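Side-chain contact in particle-associated glycoside hydrolase (Acinetobacter phage Fri1, PDB 6C72), which probably cleaves the capsular polysaccharide of Acinetobacter baumannii as a trimeric phage tailspike, opening the way to the host cell envelope: residues N447-L450 and G451-V455. Residues are numbered along the deposited sequence; the frame is centred on the assembly and turned at random.
Sequences NTFL and GTATV
Leu450 ends a strand and, with Gly451, Thr452 and Ala453, makes a type II' beta turn that folds the chain back over Phe449. Gly451 takes the first corner, where its positive phi suits a residue without a side chain. Thr452 fills the second corner; its side chain points away from the strand, while its backbone N is hydrogen-bonded to Asp430 OD1. Ala453 closes the turn: its N donates to Leu450 O at 3.1 Å, reaching that oxygen from above the carbonyl plane, with an N-H...O angle of 148°. The methyl of Ala453 points back to the strand, its CB 4.0 Å from Phe449 CB and near the plane of the ring, at its edge. Thr454 turns its side chain away and meets the ring through its backbone instead, its O lying 3.2 Å from Phe449 CE1 in an oblique approach. Val455 then lies across one ring face. Its CA stands 3.9 Å from the ring centroid, only 12° off the normal, a CH-pi contact made by the backbone carbon. With CG1 anti to the backbone N (chi1 179°), both methyls stay on the covered face: CG2 packs 3.9 Å from Phe449 CB, and CG1 approaches Phe449 CD2 at 4.1 Å. This surface turn lies on the last coils of the parallel beta-helix that makes up the middle of the chain. Strand 448-450 pairs in parallel with strand 422-429, whose Phe428 ring meets that of Phe449, and residues 451-455 begin the long loop that runs on to strand 475-478.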
loop_
_atom_site.group_PDB
_atom_site.type_symbol
_atom_site.label_atom_id
_atom_site.label_comp_id
_atom_site.label_asym_id
_atom_site.label_seq_id
_atom_site.Cartn_x
_atom_site.Cartn_y
_atom_site.Cartn_z
ATOM N N ASN A 447 -19.646 11.547 -0.816
ATOM C CA ASN A 447 -18.867 12.410 0.065
ATOM C C ASN A 447 -19.798 12.939 1.159
ATOM O O ASN A 447 -21.025 12.871 1.043
ATOM C CB ASN A 447 -18.190 13.571 -0.694
ATOM C CG ASN A 447 -17.085 13.094 -1.641
ATOM O OD1 ASN A 447 -15.956 12.823 -1.218
ATOM N ND2 ASN A 447 -17.412 12.986 -2.928
ATOM N N THR A 448 -19.211 13.423 2.252
ATOM C CA THR A 448 -19.981 13.970 3.361
ATOM C C THR A 448 -19.831 15.484 3.400
ATOM O O THR A 448 -18.714 15.995 3.513
ATOM C CB THR A 448 -19.547 13.354 4.686
ATOM O OG1 THR A 448 -19.769 11.944 4.628
ATOM C CG2 THR A 448 -20.381 13.942 5.848
ATOM N N PHE A 449 -20.957 16.196 3.376
ATOM C CA PHE A 449 -20.945 17.653 3.349
ATOM C C PHE A 449 -21.440 18.179 4.688
ATOM O O PHE A 449 -22.528 17.814 5.143
ATOM C CB PHE A 449 -21.772 18.166 2.170
ATOM C CG PHE A 449 -21.246 17.687 0.860
ATOM C CD1 PHE A 449 -20.246 18.401 0.192
ATOM C CD2 PHE A 449 -21.669 16.485 0.329
ATOM C CE1 PHE A 449 -19.705 17.943 -1.020
ATOM C CE2 PHE A 449 -21.132 16.019 -0.879
ATOM C CZ PHE A 449 -20.141 16.752 -1.550
ATOM N N LEU A 450 -20.601 18.977 5.346
ATOM C CA LEU A 450 -20.855 19.462 6.696
ATOM C C LEU A 450 -20.897 20.981 6.712
ATOM O O LEU A 450 -20.291 21.649 5.866
ATOM C CB LEU A 450 -19.787 18.973 7.670
ATOM C CG LEU A 450 -19.669 17.455 7.746
ATOM C CD1 LEU A 450 -18.351 17.052 8.399
ATOM C CD2 LEU A 450 -20.860 16.917 8.517
ATOM N N GLY A 451 -21.622 21.508 7.692
ATOM C CA GLY A 451 -21.743 22.946 7.816
ATOM C C GLY A 451 -22.393 23.526 6.581
ATOM O O GLY A 451 -23.412 23.027 6.085
ATOM N N THR A 452 -21.784 24.583 6.053
ATOM C CA THR A 452 -22.291 25.262 4.871
ATOM C C THR A 452 -21.665 24.755 3.568
ATOM O O THR A 452 -21.608 25.513 2.594
ATOM C CB THR A 452 -22.063 26.762 5.007
ATOM O OG1 THR A 452 -20.654 27.013 5.091
ATOM C CG2 THR A 452 -22.737 27.269 6.276
ATOM N N ALA A 453 -21.171 23.514 3.538
ATOM C CA ALA A 453 -20.491 23.005 2.349
ATOM C C ALA A 453 -21.439 22.888 1.156
ATOM O O ALA A 453 -22.604 22.509 1.299
ATOM C CB ALA A 453 -19.857 21.644 2.635
ATOM N N THR A 454 -20.916 23.183 -0.034
ATOM C CA THR A 454 -21.658 23.024 -1.282
ATOM C C THR A 454 -21.841 21.544 -1.576
ATOM O O THR A 454 -20.866 20.828 -1.827
ATOM C CB THR A 454 -20.920 23.708 -2.430
ATOM O OG1 THR A 454 -20.867 25.122 -2.197
ATOM C CG2 THR A 454 -21.620 23.426 -3.759
ATOM N N VAL A 455 -23.087 21.078 -1.540
ATOM C CA VAL A 455 -23.367 19.665 -1.765
ATOM C C VAL A 455 -23.215 19.367 -3.248
ATOM O O VAL A 455 -23.871 19.987 -4.091
ATOM C CB VAL A 455 -24.765 19.286 -1.256
ATOM C CG1 VAL A 455 -25.034 17.821 -1.518
ATOM C CG2 VAL A 455 -24.884 19.572 0.237
#